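Local coordinates for protein aspartokinase (Synechocystis, PDB 3L76) that probably catalyses ATP-dependent phosphorylation of the beta-carboxyl group of aspartate, an early step toward lysine and threonine, and binds both these amino acids at its ACT domains, at residues A[272-277]-A[478-483]; A[301-306]-A[386-391]; A[286-291]-A[312-317]. One frame throughout, in Å; residues are numbered along the deposited sequence.

Contact 1 (A[272-277]-A[478-483]); sequences KVALLR and QSQRCR. With THR (threonine), chain D; SO4 (sulfate ion), chain G.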
loop_
_atom_site.group_PDB
_atom_site.type_symbol
_atom_site.label_atom_id
_atom_site.label_comp_id
_atom_site.label_asym_id
_atom_site.label_seq_id
_atom_site.Cartn_x
_atom_site.Cartn_y
_atom_site.Cartn_z
ATOM N N LYS A 272 42.836 31.057 -24.243
ATOM C CA LYS A 272 42.932 29.902 -25.127
ATOM C C LYS A 272 44.251 29.844 -25.918
ATOM O O LYS A 272 44.709 30.838 -26.508
ATOM C CB LYS A 272 41.737 29.868 -26.095
ATOM C CG LYS A 272 41.721 28.659 -27.030
ATOM C CD LYS A 272 40.788 28.862 -28.206
ATOM C CE LYS A 272 41.334 29.885 -29.180
ATOM N NZ LYS A 272 40.504 30.018 -30.422
ATOM N N VAL A 273 44.861 28.665 -25.903
ATOM C CA VAL A 273 45.850 28.305 -26.890
ATOM C C VAL A 273 45.298 27.155 -27.738
ATOM O O VAL A 273 44.804 26.169 -27.213
ATOM C CB VAL A 273 47.176 27.859 -26.253
ATOM C CG1 VAL A 273 48.168 27.551 -27.330
ATOM C CG2 VAL A 273 47.726 28.933 -25.314
ATOM N N ALA A 274 45.374 27.283 -29.055
ATOM C CA ALA A 274 44.983 26.185 -29.929
ATOM C C ALA A 274 46.105 25.860 -30.919
ATOM O O ALA A 274 46.741 26.760 -31.483
ATOM C CB ALA A 274 43.675 26.526 -30.668
ATOM N N LEU A 275 46.365 24.569 -31.086
ATOM C CA LEU A 275 47.193 24.063 -32.172
ATOM C C LEU A 275 46.291 23.567 -33.290
ATOM O O LEU A 275 45.549 22.612 -33.107
ATOM C CB LEU A 275 48.055 22.907 -31.688
ATOM C CG LEU A 275 49.556 23.174 -31.725
ATOM C CD1 LEU A 275 50.307 21.904 -31.388
ATOM C CD2 LEU A 275 49.975 23.714 -33.097
ATOM N N LEU A 276 46.356 24.225 -34.441
ATOM C CA LEU A 276 45.497 23.904 -35.577
ATOM C C LEU A 276 46.159 22.938 -36.554
ATOM O O LEU A 276 47.373 22.986 -36.762
ATOM C CB LEU A 276 45.156 25.187 -36.330
ATOM C CG LEU A 276 44.518 26.315 -35.536
ATOM C CD1 LEU A 276 44.435 27.553 -36.398
ATOM C CD2 LEU A 276 43.140 25.898 -35.018
ATOM N N ARG A 277 45.344 22.077 -37.156
ATOM C CA ARG A 277 45.765 21.229 -38.271
ATOM C C ARG A 277 47.008 20.408 -37.961
ATOM O O ARG A 277 47.968 20.384 -38.733
ATOM C CB ARG A 277 46.002 22.069 -39.528
ATOM C CG ARG A 277 45.951 21.263 -40.811
ATOM C CD ARG A 277 45.799 22.170 -42.004
ATOM N NE ARG A 277 45.490 21.427 -43.216
ATOM C CZ ARG A 277 45.577 21.940 -44.435
ATOM N NH1 ARG A 277 45.973 23.195 -44.608
ATOM N NH2 ARG A 277 45.269 21.200 -45.480
ATOM N N GLN A 478 32.724 20.958 -29.083
ATOM C CA GLN A 478 32.785 21.955 -30.132
ATOM C C GLN A 478 34.047 22.776 -29.920
ATOM O O GLN A 478 34.302 23.264 -28.815
ATOM C CB GLN A 478 31.528 22.831 -30.124
ATOM C CG GLN A 478 31.572 23.988 -31.104
ATOM C CD GLN A 478 30.372 24.897 -30.969
ATOM O OE1 GLN A 478 29.231 24.462 -31.107
ATOM N NE2 GLN A 478 30.625 26.175 -30.705
ATOM N N SER A 479 34.854 22.904 -30.971
ATOM C CA SER A 479 36.152 23.555 -30.832
ATOM C C SER A 479 36.332 24.736 -31.788
ATOM O O SER A 479 35.648 25.754 -31.670
ATOM C CB SER A 479 37.281 22.535 -30.975
ATOM O OG SER A 479 38.507 23.091 -30.552
ATOM N N GLN A 480 37.237 24.606 -32.747
ATOM C CA GLN A 480 37.586 25.757 -33.586
ATOM C C GLN A 480 36.602 26.034 -34.722
ATOM O O GLN A 480 35.743 25.211 -35.051
ATOM C CB GLN A 480 39.007 25.597 -34.131
ATOM C CG GLN A 480 40.069 25.438 -33.015
ATOM C CD GLN A 480 39.873 26.480 -31.924
ATOM O OE1 GLN A 480 40.189 27.655 -32.105
ATOM N NE2 GLN A 480 39.334 26.056 -30.792
ATOM N N ARG A 481 36.722 27.212 -35.316
ATOM C CA ARG A 481 36.095 27.455 -36.611
ATOM C C ARG A 481 36.702 26.549 -37.690
ATOM O O ARG A 481 37.906 26.277 -37.692
ATOM C CB ARG A 481 36.227 28.911 -37.010
ATOM C CG ARG A 481 35.376 29.809 -36.144
ATOM C CD ARG A 481 35.425 31.253 -36.580
ATOM N NE ARG A 481 34.242 31.984 -36.139
ATOM C CZ ARG A 481 34.012 33.268 -36.399
ATOM N NH1 ARG A 481 34.888 33.974 -37.105
ATOM N NH2 ARG A 481 32.901 33.849 -35.958
ATOM N N CYS A 482 35.846 26.057 -38.575
ATOM C CA CYS A 482 36.266 25.230 -39.710
ATOM C C CYS A 482 37.191 26.013 -40.654
ATOM O O CYS A 482 36.933 27.184 -40.956
ATOM C CB CYS A 482 35.039 24.798 -40.520
ATOM S SG CYS A 482 33.780 23.983 -39.598
ATOM N N ARG A 483 38.257 25.381 -41.137
ATOM C CA ARG A 483 39.046 26.025 -42.199
ATOM C C ARG A 483 38.314 25.974 -43.556
ATOM O O ARG A 483 38.111 24.903 -44.149
ATOM C CB ARG A 483 40.437 25.408 -42.315
ATOM C CG ARG A 483 41.016 24.978 -40.996
ATOM C CD ARG A 483 42.366 24.344 -41.191
ATOM N NE ARG A 483 42.314 23.008 -41.793
ATOM C CZ ARG A 483 42.218 21.877 -41.093
ATOM N NH1 ARG A 483 42.124 21.920 -39.761
ATOM N NH2 ARG A 483 42.211 20.697 -41.720
HETATM N N THR D . 28.066 29.388 -32.364
HETATM C CA THR D . 26.890 28.530 -32.490
HETATM C C THR D . 25.878 28.888 -31.415
HETATM O O THR D . 26.184 29.675 -30.500
HETATM C CB THR D . 27.234 27.040 -32.362
HETATM O OG1 THR D . 27.817 26.794 -31.072
HETATM C CG2 THR D . 28.201 26.605 -33.481
HETATM O OXT THR D . 24.743 28.393 -31.463
HETATM S S SO4 G . 44.446 17.806 -43.989
HETATM O O1 SO4 G . 43.086 18.119 -43.672
HETATM O O2 SO4 G . 45.431 17.911 -42.936
HETATM O O3 SO4 G . 44.414 16.416 -44.387
HETATM O O4 SO4 G . 44.875 18.774 -44.952
#
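Gln480 meets Lys272, Ala274 and Leu276, the alternate residues of strand 271-279 that face it, as its side chain rises from the corner after strand 475-479. Its CB packs beside Asp313 on strand 311-318, which pairs with strand 271-279. CG lies 3.7 Å from Leu276 CD2, the two side chains crossing at about a right angle, so the aliphatic part of the glutamine is matched by a branched apolar partner. A bend at chi2 (-47°) brings CD to 4.0 Å from Ala274 CB, where a small residue leaves room for the flat amide. At the tip OE1 accepts a hydrogen bond from Lys272 NZ at 2.9 Å, the ammonium lying in the carbonyl plane on a lone pair. NE2 turns back to Ser479 OG (3.1 Å) in a nearly straight bond of 177°. With both ends engaged, the amide's rotation is fixed. The two arginines pack closely despite like charge: Arg277 CD sits over one face of the Arg483 guanidinium, 3.6 Å from Arg483 NE. A sulfate, probably from the crystallisation liquor, is bound by Arg277 NH2 and is likely to ease the repulsion. The amide of Gln478 grips a bound threonine, its OE1 2.7 Å from the ligand OG1. The contact joins the first and third ACT domains; this threonine is held between the third and the second, ligand binding between paired ACT domains being a hallmark of aspartokinases.

Contact 2 (A[301-306]-A[386-391]); sequences LIIQSI and IEMIST. With THR (threonine), chain D; THR (threonine), chain C.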
loop_
_atom_site.group_PDB
_atom_site.type_symbol
_atom_site.label_atom_id
_atom_site.label_comp_id
_atom_site.label_asym_id
_atom_site.label_seq_id
_atom_site.Cartn_x
_atom_site.Cartn_y
_atom_site.Cartn_z
ATOM N N LEU A 301 40.680 23.627 -19.419
ATOM C CA LEU A 301 39.968 22.999 -20.526
ATOM C C LEU A 301 40.897 22.326 -21.547
ATOM O O LEU A 301 41.915 22.881 -21.958
ATOM C CB LEU A 301 39.079 24.020 -21.251
ATOM C CG LEU A 301 37.746 24.438 -20.634
ATOM C CD1 LEU A 301 37.258 25.731 -21.267
ATOM C CD2 LEU A 301 36.692 23.330 -20.779
ATOM N N ILE A 302 40.535 21.116 -21.948
ATOM C CA ILE A 302 41.101 20.511 -23.143
ATOM C C ILE A 302 39.955 20.066 -24.054
ATOM O O ILE A 302 39.126 19.223 -23.683
ATOM C CB ILE A 302 42.045 19.332 -22.827
ATOM C CG1 ILE A 302 43.128 19.769 -21.841
ATOM C CG2 ILE A 302 42.671 18.771 -24.125
ATOM C CD1 ILE A 302 44.106 18.672 -21.499
ATOM N N ILE A 303 39.901 20.656 -25.241
ATOM C CA ILE A 303 38.831 20.372 -26.184
ATOM C C ILE A 303 39.373 19.906 -27.543
ATOM O O ILE A 303 40.152 20.593 -28.205
ATOM C CB ILE A 303 37.917 21.609 -26.366
ATOM C CG1 ILE A 303 37.479 22.152 -25.001
ATOM C CG2 ILE A 303 36.718 21.288 -27.263
ATOM C CD1 ILE A 303 36.510 23.320 -25.084
ATOM N N GLN A 304 38.979 18.713 -27.944
ATOM C CA GLN A 304 39.294 18.241 -29.275
ATOM C C GLN A 304 38.082 17.573 -29.900
ATOM O O GLN A 304 37.691 16.473 -29.503
ATOM C CB GLN A 304 40.466 17.274 -29.240
ATOM C CG GLN A 304 40.850 16.748 -30.625
ATOM C CD GLN A 304 41.909 15.674 -30.549
ATOM O OE1 GLN A 304 43.029 15.896 -30.043
ATOM N NE2 GLN A 304 41.564 14.490 -31.036
ATOM N N SER A 305 37.491 18.244 -30.883
ATOM C CA SER A 305 36.310 17.718 -31.563
ATOM C C SER A 305 36.715 16.727 -32.655
ATOM O O SER A 305 37.814 16.169 -32.624
ATOM C CB SER A 305 35.442 18.855 -32.112
ATOM O OG SER A 305 34.293 18.368 -32.791
ATOM N N ILE A 306 35.816 16.500 -33.602
ATOM C CA ILE A 306 36.037 15.517 -34.654
ATOM C C ILE A 306 37.140 15.940 -35.641
ATOM O O ILE A 306 37.349 17.137 -35.885
ATOM C CB ILE A 306 34.715 15.209 -35.398
ATOM C CG1 ILE A 306 34.891 13.989 -36.297
ATOM C CG2 ILE A 306 34.235 16.412 -36.190
ATOM C CD1 ILE A 306 33.653 13.579 -37.007
ATOM N N ILE A 386 28.109 30.923 -28.728
ATOM C CA ILE A 386 28.919 29.893 -28.094
ATOM C C ILE A 386 30.113 29.540 -28.986
ATOM O O ILE A 386 29.942 29.111 -30.117
ATOM C CB ILE A 386 28.091 28.621 -27.837
ATOM C CG1 ILE A 386 26.806 28.969 -27.082
ATOM C CG2 ILE A 386 28.950 27.563 -27.117
ATOM C CD1 ILE A 386 25.818 27.839 -26.978
ATOM N N GLU A 387 31.316 29.699 -28.453
ATOM C CA GLU A 387 32.535 29.475 -29.211
ATOM C C GLU A 387 32.997 28.039 -29.082
ATOM O O GLU A 387 33.183 27.353 -30.073
ATOM C CB GLU A 387 33.633 30.444 -28.768
ATOM C CG GLU A 387 33.262 31.894 -28.987
ATOM C CD GLU A 387 34.399 32.863 -28.711
ATOM O OE1 GLU A 387 35.555 32.413 -28.568
ATOM O OE2 GLU A 387 34.118 34.080 -28.633
ATOM N N MET A 388 33.161 27.578 -27.853
ATOM C CA MET A 388 33.544 26.204 -27.616
ATOM C C MET A 388 32.607 25.504 -26.621
ATOM O O MET A 388 31.920 26.160 -25.838
ATOM C CB MET A 388 34.987 26.155 -27.123
ATOM C CG MET A 388 35.992 26.603 -28.163
ATOM S SD MET A 388 37.657 26.005 -27.806
ATOM C CE MET A 388 38.065 26.977 -26.362
ATOM N N ILE A 389 32.618 24.173 -26.644
ATOM C CA ILE A 389 31.778 23.364 -25.772
ATOM C C ILE A 389 32.478 22.115 -25.286
ATOM O O ILE A 389 33.109 21.413 -26.069
ATOM C CB ILE A 389 30.434 22.921 -26.456
ATOM C CG1 ILE A 389 29.675 24.124 -27.006
ATOM C CG2 ILE A 389 29.520 22.175 -25.459
ATOM C CD1 ILE A 389 28.487 23.749 -27.867
ATOM N N SER A 390 32.323 21.825 -23.996
ATOM C CA SER A 390 32.931 20.653 -23.382
ATOM C C SER A 390 32.031 20.109 -22.269
ATOM O O SER A 390 31.669 20.836 -21.326
ATOM C CB SER A 390 34.300 21.015 -22.810
ATOM O OG SER A 390 34.950 19.884 -22.266
ATOM N N THR A 391 31.670 18.834 -22.383
ATOM C CA THR A 391 30.894 18.168 -21.349
ATOM C C THR A 391 31.692 17.212 -20.457
ATOM O O THR A 391 32.650 16.564 -20.889
ATOM C CB THR A 391 29.683 17.404 -21.917
ATOM O OG1 THR A 391 30.122 16.460 -22.901
ATOM C CG2 THR A 391 28.695 18.370 -22.526
HETATM N N THR D . 28.066 29.388 -32.364
HETATM C CA THR D . 26.890 28.530 -32.490
HETATM C C THR D . 25.878 28.888 -31.415
HETATM O O THR D . 26.184 29.675 -30.500
HETATM C CB THR D . 27.234 27.040 -32.362
HETATM O OG1 THR D . 27.817 26.794 -31.072
HETATM C CG2 THR D . 28.201 26.605 -33.481
HETATM O OXT THR D . 24.743 28.393 -31.463
HETATM N N THR C . 44.880 11.706 -32.677
HETATM C CA THR C . 45.950 12.441 -31.988
HETATM C C THR C . 46.554 11.632 -30.845
HETATM O O THR C . 46.091 10.516 -30.552
HETATM C CB THR C . 45.473 13.813 -31.474
HETATM O OG1 THR C . 44.417 13.635 -30.514
HETATM C CG2 THR C . 44.943 14.641 -32.637
HETATM O OXT THR C . 47.530 12.075 -30.226
#
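Apolar packing between strands of two different ACT domains brings Ile303, on strand 302-303, against Met388 and Ser390, on strand 388-391. The contact is made by buried side chains, without hydrogen bonds between the two segments. Ile303 carries most of the contact: its CG1 stands beside the backbone N (chi1 -50°), and CD1 beyond it lies between Met388 and Ser390, 3.8 Å from Met388 CB and 3.9 Å from Ser390 CB. The two side chains Ile303 and Met388 cross obliquely, with the flexible thioether turned so that SD comes 4.0 Å from the same CD1. The other branch, CG2, rests 3.8 Å from the carbonyl oxygen of Ile389. Leu301, two residues earlier and on the same face, adds CD2 at 3.9 Å from Ser390 CB. A serine suits this place because its short CH2 leaves room for both apolar neighbours, while its hydroxyl is hydrogen-bonded to Thr563 O and is not buried without a partner. Each segment also contributes to a ligand site. Gln304 OE1 accepts the hydroxyl of one bound threonine (2.7 Å to its OG1), and Ile386 pairs through its backbone N and O with a second. At the start of strand 388-391 a classic beta bulge sets both Glu387 and Met388 opposite the single residue Val399. Around the contact, strand 311-318 pairs with 302-303, strands 395-401 and 475-479 lie along either edge of 388-391, and strand 560-563 touches Leu301 and Ser390.

Contact 3 (A[286-291]-A[312-317]); sequences SKLFRD and NDIAFT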
loop_
_atom_site.group_PDB
_atom_site.type_symbol
_atom_site.label_atom_id
_atom_site.label_comp_id
_atom_site.label_asym_id
_atom_site.label_seq_id
_atom_site.Cartn_x
_atom_site.Cartn_y
_atom_site.Cartn_z
ATOM N N SER A 286 49.805 13.432 -26.782
ATOM C CA SER A 286 50.810 13.033 -25.809
ATOM C C SER A 286 51.992 14.006 -25.769
ATOM O O SER A 286 52.318 14.541 -24.713
ATOM C CB SER A 286 51.311 11.627 -26.108
ATOM O OG SER A 286 52.202 11.199 -25.099
ATOM N N LYS A 287 52.616 14.253 -26.921
ATOM C CA LYS A 287 53.791 15.127 -26.976
ATOM C C LYS A 287 53.497 16.570 -26.585
ATOM O O LYS A 287 54.229 17.159 -25.800
ATOM C CB LYS A 287 54.488 15.097 -28.343
ATOM C CG LYS A 287 55.680 16.048 -28.388
ATOM C CD LYS A 287 56.693 15.680 -29.450
ATOM C CE LYS A 287 58.106 16.096 -29.029
ATOM N NZ LYS A 287 58.619 15.319 -27.855
ATOM N N LEU A 288 52.437 17.136 -27.149
ATOM C CA LEU A 288 52.004 18.485 -26.794
ATOM C C LEU A 288 51.988 18.703 -25.281
ATOM O O LEU A 288 52.681 19.570 -24.743
ATOM C CB LEU A 288 50.598 18.749 -27.331
ATOM C CG LEU A 288 50.245 20.161 -27.811
ATOM C CD1 LEU A 288 48.721 20.378 -27.770
ATOM C CD2 LEU A 288 50.957 21.238 -27.029
ATOM N N PHE A 289 51.184 17.912 -24.588
ATOM C CA PHE A 289 50.921 18.196 -23.195
ATOM C C PHE A 289 52.070 17.746 -22.308
ATOM O O PHE A 289 52.291 18.312 -21.243
ATOM C CB PHE A 289 49.565 17.611 -22.758
ATOM C CG PHE A 289 48.389 18.231 -23.470
ATOM C CD1 PHE A 289 47.924 19.492 -23.108
ATOM C CD2 PHE A 289 47.763 17.570 -24.512
ATOM C CE1 PHE A 289 46.846 20.074 -23.766
ATOM C CE2 PHE A 289 46.683 18.144 -25.180
ATOM C CZ PHE A 289 46.225 19.398 -24.806
ATOM N N ARG A 290 52.814 16.742 -22.754
ATOM C CA ARG A 290 54.009 16.354 -22.023
ATOM C C ARG A 290 54.960 17.544 -21.927
ATOM O O ARG A 290 55.372 17.919 -20.833
ATOM C CB ARG A 290 54.700 15.154 -22.664
ATOM C CG ARG A 290 54.096 13.802 -22.315
ATOM C CD ARG A 290 55.090 12.694 -22.621
ATOM N NE ARG A 290 55.669 12.856 -23.954
ATOM C CZ ARG A 290 55.506 11.998 -24.956
ATOM N NH1 ARG A 290 54.795 10.890 -24.779
ATOM N NH2 ARG A 290 56.064 12.243 -26.134
ATOM N N ASP A 291 55.285 18.155 -23.065
ATOM C CA ASP A 291 56.211 19.281 -23.069
ATOM C C ASP A 291 55.668 20.464 -22.281
ATOM O O ASP A 291 56.391 21.061 -21.487
ATOM C CB ASP A 291 56.581 19.707 -24.494
ATOM C CG ASP A 291 57.291 18.615 -25.271
ATOM O OD1 ASP A 291 57.800 17.663 -24.643
ATOM O OD2 ASP A 291 57.340 18.713 -26.516
ATOM N N ASN A 312 43.616 17.138 -37.037
ATOM C CA ASN A 312 42.684 17.702 -36.061
ATOM C C ASN A 312 43.247 18.963 -35.418
ATOM O O ASN A 312 44.412 19.279 -35.608
ATOM C CB ASN A 312 42.358 16.673 -34.974
ATOM C CG ASN A 312 40.965 16.846 -34.402
ATOM O OD1 ASN A 312 40.381 17.923 -34.465
ATOM N ND2 ASN A 312 40.424 15.774 -33.846
ATOM N N ASP A 313 42.418 19.678 -34.656
ATOM C CA ASP A 313 42.909 20.769 -33.814
ATOM C C ASP A 313 42.956 20.308 -32.349
ATOM O O ASP A 313 42.264 19.369 -31.947
ATOM C CB ASP A 313 42.034 21.998 -33.948
ATOM C CG ASP A 313 41.793 22.407 -35.388
ATOM O OD1 ASP A 313 42.714 22.312 -36.236
ATOM O OD2 ASP A 313 40.660 22.847 -35.666
ATOM N N ILE A 314 43.797 20.950 -31.556
ATOM C CA ILE A 314 43.792 20.741 -30.121
ATOM C C ILE A 314 43.726 22.091 -29.398
ATOM O O ILE A 314 44.555 22.971 -29.633
ATOM C CB ILE A 314 44.997 19.955 -29.656
ATOM C CG1 ILE A 314 45.043 18.596 -30.360
ATOM C CG2 ILE A 314 44.952 19.785 -28.144
ATOM C CD1 ILE A 314 46.210 17.711 -29.956
ATOM N N ALA A 315 42.725 22.263 -28.541
ATOM C CA ALA A 315 42.561 23.520 -27.829
ATOM C C ALA A 315 42.629 23.276 -26.347
ATOM O O ALA A 315 42.207 22.236 -25.869
ATOM C CB ALA A 315 41.265 24.204 -28.204
ATOM N N PHE A 316 43.214 24.224 -25.632
ATOM C CA PHE A 316 43.240 24.169 -24.179
ATOM C C PHE A 316 43.183 25.573 -23.601
ATOM O O PHE A 316 43.394 26.552 -24.312
ATOM C CB PHE A 316 44.441 23.380 -23.657
ATOM C CG PHE A 316 45.770 23.955 -24.041
ATOM C CD1 PHE A 316 46.405 24.864 -23.228
ATOM C CD2 PHE A 316 46.398 23.563 -25.209
ATOM C CE1 PHE A 316 47.645 25.382 -23.576
ATOM C CE2 PHE A 316 47.632 24.086 -25.562
ATOM C CZ PHE A 316 48.250 24.993 -24.744
ATOM N N THR A 317 42.833 25.680 -22.326
ATOM C CA THR A 317 42.867 26.978 -21.676
ATOM C C THR A 317 43.797 26.966 -20.499
ATOM O O THR A 317 44.140 25.930 -19.942
ATOM C CB THR A 317 41.476 27.474 -21.200
ATOM O OG1 THR A 317 40.995 26.646 -20.126
ATOM C CG2 THR A 317 40.495 27.497 -22.366
#
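Phe289 turns the edge of its ring toward the face of Phe316 in an offset edge-to-face pair, centroids 5.7 Å apart and planes at 70°. This is the helix-to-sheet packing of an ACT domain, where helix 284-294 lies on the antiparallel sheet; here the helix runs at only 24° to strand 311-318, with 11.0 Å between the axes of the two short segments. Large side chains are needed to span that separation. Phe316 CD2 lies 3.8 Å from Phe289 CE1. The tip of the Phe289 ring also reaches the preceding inward-facing residue: CZ is 3.6 Å from Ile314 CG2, a beta-branched residue well suited to a strand. An alanine in place of Phe289 would probably leave the face of Phe316 without the ring edge that meets it, leave Ile314 CG2 with Leu288 alone from the helix, and open a gap between helix and sheet. The same ring meets that of Phe548 on helix 543-552, so it links this layer to the fourth ACT domain as well. Helix 323-333 also borders the contact, touching Leu288 through Ile333 and Phe316 through Thr330. Leu288 approaches Ile314 tip to tip, its CD1 3.8 Å from Ile314 CG2, and that same CD1 stands 3.9 Å above the plane of the Phe289 ring, offset toward its rim.

Overall arrangement
From the N terminus the chain first passes through the kinase domain and then enters strand 271-279, one side of contact 1. Helix 284-294 follows, and contact 3 closes the shortest loop when strand 311-318 returns against it, completing part of the first ACT domain. Before that return, strand 302-303 has already begun contact 2, whose partner in the second ACT domain comes later, so contacts 2 and 3 cross. Contact 1, closed last from the third ACT domain, encloses both. Pairing of strand 311-318 with 271-279 and 302-303, and of 388-391 with 475-479, joins the three, tying the first ACT domain to the second and the third near the threonine sites.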